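Local structure of sorbitol dehydrogenase (Gluconobacter oxydans, 5ITG) at residues Tyr44-Trp55 with Gly272-Val281. The protein probably oxidises D-sorbitol to L-sorbose with a nicotinamide cofactor, NADPH being the reduced form, as a member of the mannitol dehydrogenase family. Residues are numbered along the deposited sequence; the frame is centred on the assembly and turned at random.
Sequences YVEQILEHAPDW and GRPPLEKAGV
Pro274 lies across the indole of Trp55 in a CH-pi contact, its CG 3.4 Å from the centroid of the five-membered ring and 21° off the ring normal. The contact lies in the Rossmann-type domain of this mannitol dehydrogenase relative, where the end of helix 41-46 and the turn that follows pack on the loop joining strands 263-266 and 282-284. Further along the ring, Trp55 CZ2 comes within 3.4 Å of Arg273 C, while Ala52 CB sits at the ring edge. Replacing Trp55 by an alanine is likely to leave Pro274 CG without its aromatic platform and to open a gap beside the Arg273 backbone.

Ile48 fills the middle. With chi1 at 52°, CG1 lies between the backbone N and carbonyl carbon and carries CD1 to Pro274 CB, 3.8 Å away, whereas CG2, the other branch, meets Pro275 O and the methyl of Ala279. Pro275, centre of an inverse gamma turn, presents CG to Ile48 CB and CD to the Ala52 methyl. At the far end, Tyr44 CD1 touches Val281 CG2 at 3.5 Å, and its ring edge meets Ala279 O nearly in plane; the phenol OH is hydrogen-bonded to His261. No direct hydrogen bond joins the segments, but while Gln47 NE2 bonds to Phe43 O, one water donates to both Gln47 OE1 and Ala279 O, each 2.7 Å from the water oxygen.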
loop_
_atom_site.group_PDB
_atom_site.type_symbol
_atom_site.label_atom_id
_atom_site.label_comp_id
_atom_site.label_asym_id
_atom_site.label_seq_id
_atom_site.Cartn_x
_atom_site.Cartn_y
_atom_site.Cartn_z
ATOM N N TYR A 44 -11.735 -6.529 -6.515
ATOM C CA TYR A 44 -11.399 -7.581 -7.477
ATOM C C TYR A 44 -12.322 -8.790 -7.341
ATOM O O TYR A 44 -12.760 -9.364 -8.343
ATOM C CB TYR A 44 -9.937 -8.017 -7.309
ATOM C CG TYR A 44 -8.939 -7.020 -7.862
ATOM C CD1 TYR A 44 -8.692 -6.936 -9.234
ATOM C CD2 TYR A 44 -8.251 -6.151 -7.012
ATOM C CE1 TYR A 44 -7.779 -6.009 -9.752
ATOM C CE2 TYR A 44 -7.338 -5.218 -7.516
ATOM C CZ TYR A 44 -7.107 -5.152 -8.882
ATOM O OH TYR A 44 -6.213 -4.226 -9.373
ATOM N N VAL A 45 -12.625 -9.174 -6.104
ATOM C CA VAL A 45 -13.503 -10.310 -5.878
ATOM C C VAL A 45 -14.887 -10.033 -6.464
ATOM O O VAL A 45 -15.515 -10.919 -7.055
ATOM C CB VAL A 45 -13.616 -10.625 -4.368
ATOM C CG1 VAL A 45 -14.726 -11.639 -4.119
ATOM C CG2 VAL A 45 -12.283 -11.177 -3.866
ATOM N N GLU A 46 -15.347 -8.797 -6.310
ATOM C CA GLU A 46 -16.649 -8.380 -6.817
ATOM C C GLU A 46 -16.786 -8.680 -8.311
ATOM O O GLU A 46 -17.883 -8.962 -8.799
ATOM C CB GLU A 46 -16.838 -6.877 -6.587
ATOM C CG GLU A 46 -18.180 -6.325 -7.043
ATOM C CD GLU A 46 -19.264 -6.510 -6.002
ATOM O OE1 GLU A 46 -19.144 -7.440 -5.178
ATOM O OE2 GLU A 46 -20.240 -5.731 -6.012
ATOM N N GLN A 47 -15.665 -8.630 -9.026
ATOM C CA GLN A 47 -15.653 -8.858 -10.467
ATOM C C GLN A 47 -15.537 -10.310 -10.923
ATOM O O GLN A 47 -15.607 -10.585 -12.116
ATOM C CB GLN A 47 -14.534 -8.037 -11.100
ATOM C CG GLN A 47 -14.659 -6.546 -10.840
ATOM C CD GLN A 47 -13.405 -5.791 -11.228
ATOM O OE1 GLN A 47 -13.053 -5.713 -12.407
ATOM N NE2 GLN A 47 -12.713 -5.237 -10.231
ATOM N N ILE A 48 -15.351 -11.241 -9.993
ATOM C CA ILE A 48 -15.264 -12.650 -10.368
ATOM C C ILE A 48 -16.358 -13.470 -9.691
ATOM O O ILE A 48 -16.457 -14.678 -9.894
ATOM C CB ILE A 48 -13.875 -13.252 -10.015
ATOM C CG1 ILE A 48 -13.528 -12.985 -8.549
ATOM C CG2 ILE A 48 -12.807 -12.665 -10.928
ATOM C CD1 ILE A 48 -14.330 -13.807 -7.556
ATOM N N LEU A 49 -17.186 -12.802 -8.892
ATOM C CA LEU A 49 -18.266 -13.468 -8.174
ATOM C C LEU A 49 -19.343 -13.990 -9.130
ATOM O O LEU A 49 -20.087 -14.916 -8.801
ATOM C CB LEU A 49 -18.878 -12.495 -7.164
ATOM C CG LEU A 49 -18.974 -12.955 -5.706
ATOM C CD1 LEU A 49 -17.703 -13.671 -5.282
ATOM C CD2 LEU A 49 -19.225 -11.744 -4.819
ATOM N N GLU A 50 -19.423 -13.388 -10.311
ATOM C CA GLU A 50 -20.396 -13.805 -11.312
ATOM C C GLU A 50 -19.879 -15.053 -12.022
ATOM O O GLU A 50 -20.607 -15.695 -12.775
ATOM C CB GLU A 50 -20.612 -12.687 -12.333
ATOM C CG GLU A 50 -19.355 -12.315 -13.099
ATOM C CD GLU A 50 -19.572 -11.147 -14.041
ATOM O OE1 GLU A 50 -20.471 -11.246 -14.907
ATOM O OE2 GLU A 50 -18.844 -10.136 -13.915
ATOM N N HIS A 51 -18.616 -15.386 -11.772
ATOM C CA HIS A 51 -17.975 -16.551 -12.377
ATOM C C HIS A 51 -17.871 -17.687 -11.368
ATOM O O HIS A 51 -18.151 -18.846 -11.680
ATOM C CB HIS A 51 -16.569 -16.177 -12.850
ATOM C CG HIS A 51 -16.548 -15.087 -13.873
ATOM N ND1 HIS A 51 -15.453 -14.271 -14.068
ATOM C CD2 HIS A 51 -17.482 -14.684 -14.767
ATOM C CE1 HIS A 51 -15.716 -13.411 -15.036
ATOM N NE2 HIS A 51 -16.940 -13.640 -15.478
ATOM N N ALA A 52 -17.447 -17.336 -10.158
ATOM C CA ALA A 52 -17.285 -18.289 -9.074
ATOM C C ALA A 52 -17.914 -17.657 -7.840
ATOM O O ALA A 52 -17.244 -16.981 -7.063
ATOM C CB ALA A 52 -15.808 -18.556 -8.837
ATOM N N PRO A 53 -19.220 -17.880 -7.644
ATOM C CA PRO A 53 -19.987 -17.341 -6.519
ATOM C C PRO A 53 -19.614 -17.831 -5.122
ATOM O O PRO A 53 -20.164 -17.347 -4.137
ATOM C CB PRO A 53 -21.420 -17.709 -6.886
ATOM C CG PRO A 53 -21.243 -19.030 -7.565
ATOM C CD PRO A 53 -20.058 -18.772 -8.467
ATOM N N ASP A 54 -18.687 -18.776 -5.022
ATOM C CA ASP A 54 -18.310 -19.290 -3.708
ATOM C C ASP A 54 -17.141 -18.559 -3.064
ATOM O O ASP A 54 -16.426 -19.120 -2.234
ATOM C CB ASP A 54 -18.004 -20.788 -3.794
ATOM C CG ASP A 54 -19.250 -21.621 -4.039
ATOM O OD1 ASP A 54 -20.219 -21.479 -3.266
ATOM O OD2 ASP A 54 -19.261 -22.418 -5.000
ATOM N N TRP A 55 -16.964 -17.295 -3.425
ATOM C CA TRP A 55 -15.867 -16.521 -2.868
ATOM C C TRP A 55 -16.293 -15.252 -2.151
ATOM O O TRP A 55 -15.568 -14.253 -2.158
ATOM C CB TRP A 55 -14.859 -16.196 -3.967
ATOM C CG TRP A 55 -14.197 -17.430 -4.511
ATOM C CD1 TRP A 55 -14.452 -18.045 -5.704
ATOM C CD2 TRP A 55 -13.173 -18.199 -3.874
ATOM N NE1 TRP A 55 -13.647 -19.148 -5.851
ATOM C CE2 TRP A 55 -12.852 -19.266 -4.741
ATOM C CE3 TRP A 55 -12.494 -18.089 -2.653
ATOM C CZ2 TRP A 55 -11.876 -20.220 -4.426
ATOM C CZ3 TRP A 55 -11.523 -19.034 -2.341
ATOM C CH2 TRP A 55 -11.223 -20.088 -3.226
ATOM N N GLY A 272 -7.004 -23.878 -3.569
ATOM C CA GLY A 272 -7.795 -23.164 -4.554
ATOM C C GLY A 272 -7.871 -21.659 -4.367
ATOM O O GLY A 272 -7.539 -21.127 -3.306
ATOM N N ARG A 273 -8.322 -20.977 -5.413
ATOM C CA ARG A 273 -8.453 -19.525 -5.395
ATOM C C ARG A 273 -9.424 -19.073 -6.474
ATOM O O ARG A 273 -9.698 -19.809 -7.424
ATOM C CB ARG A 273 -7.102 -18.862 -5.664
ATOM C CG ARG A 273 -6.559 -19.121 -7.071
ATOM C CD ARG A 273 -5.426 -18.159 -7.406
ATOM N NE ARG A 273 -4.734 -18.466 -8.664
ATOM C CZ ARG A 273 -5.218 -18.224 -9.879
ATOM N NH1 ARG A 273 -6.414 -17.667 -10.030
ATOM N NH2 ARG A 273 -4.487 -18.524 -10.950
ATOM N N PRO A 274 -9.962 -17.853 -6.335
ATOM C CA PRO A 274 -10.901 -17.317 -7.324
ATOM C C PRO A 274 -10.148 -17.098 -8.639
ATOM O O PRO A 274 -8.915 -17.058 -8.653
ATOM C CB PRO A 274 -11.336 -15.988 -6.711
ATOM C CG PRO A 274 -11.102 -16.169 -5.241
ATOM C CD PRO A 274 -9.823 -16.944 -5.186
ATOM N N PRO A 275 -10.874 -16.962 -9.759
ATOM C CA PRO A 275 -10.217 -16.741 -11.051
ATOM C C PRO A 275 -9.893 -15.250 -11.183
ATOM O O PRO A 275 -10.368 -14.575 -12.092
ATOM C CB PRO A 275 -11.274 -17.201 -12.045
ATOM C CG PRO A 275 -12.548 -16.742 -11.380
ATOM C CD PRO A 275 -12.330 -17.139 -9.931
ATOM N N LEU A 276 -9.079 -14.750 -10.258
ATOM C CA LEU A 276 -8.698 -13.338 -10.209
ATOM C C LEU A 276 -8.112 -12.750 -11.494
ATOM O O LEU A 276 -8.245 -11.549 -11.744
ATOM C CB LEU A 276 -7.739 -13.113 -9.033
ATOM C CG LEU A 276 -8.338 -13.495 -7.673
ATOM C CD1 LEU A 276 -7.288 -13.389 -6.567
ATOM C CD2 LEU A 276 -9.511 -12.589 -7.378
ATOM N N GLU A 277 -7.454 -13.569 -12.309
ATOM C CA GLU A 277 -6.905 -13.046 -13.555
ATOM C C GLU A 277 -8.023 -12.401 -14.375
ATOM O O GLU A 277 -7.818 -11.376 -15.024
ATOM C CB GLU A 277 -6.221 -14.155 -14.367
ATOM C CG GLU A 277 -7.112 -15.323 -14.780
ATOM C CD GLU A 277 -7.576 -16.165 -13.603
ATOM O OE1 GLU A 277 -6.774 -16.386 -12.673
ATOM O OE2 GLU A 277 -8.742 -16.621 -13.618
ATOM N N LYS A 278 -9.218 -12.984 -14.318
ATOM C CA LYS A 278 -10.357 -12.453 -15.063
ATOM C C LYS A 278 -10.735 -11.037 -14.641
ATOM O O LYS A 278 -11.441 -10.337 -15.365
ATOM C CB LYS A 278 -11.569 -13.379 -14.911
ATOM C CG LYS A 278 -11.357 -14.757 -15.515
ATOM C CD LYS A 278 -12.611 -15.620 -15.449
ATOM C CE LYS A 278 -12.343 -17.001 -16.037
ATOM N NZ LYS A 278 -13.541 -17.883 -15.990
ATOM N N ALA A 279 -10.264 -10.617 -13.472
ATOM C CA ALA A 279 -10.557 -9.280 -12.963
ATOM C C ALA A 279 -9.348 -8.358 -13.107
ATOM O O ALA A 279 -9.352 -7.232 -12.608
ATOM C CB ALA A 279 -10.977 -9.360 -11.500
ATOM N N GLY A 280 -8.310 -8.841 -13.778
ATOM C CA GLY A 280 -7.129 -8.025 -13.977
ATOM C C GLY A 280 -6.007 -8.251 -12.981
ATOM O O GLY A 280 -5.005 -7.536 -13.011
ATOM N N VAL A 281 -6.166 -9.221 -12.085
ATOM C CA VAL A 281 -5.114 -9.502 -11.124
ATOM C C VAL A 281 -4.013 -10.183 -11.927
ATOM O O VAL A 281 -4.284 -11.070 -12.744
ATOM C CB VAL A 281 -5.593 -10.439 -9.994
ATOM C CG1 VAL A 281 -4.454 -10.724 -9.036
ATOM C CG2 VAL A 281 -6.753 -9.794 -9.243
HETATM O O HOH W 1 -10.559 -4.773 -12.667
#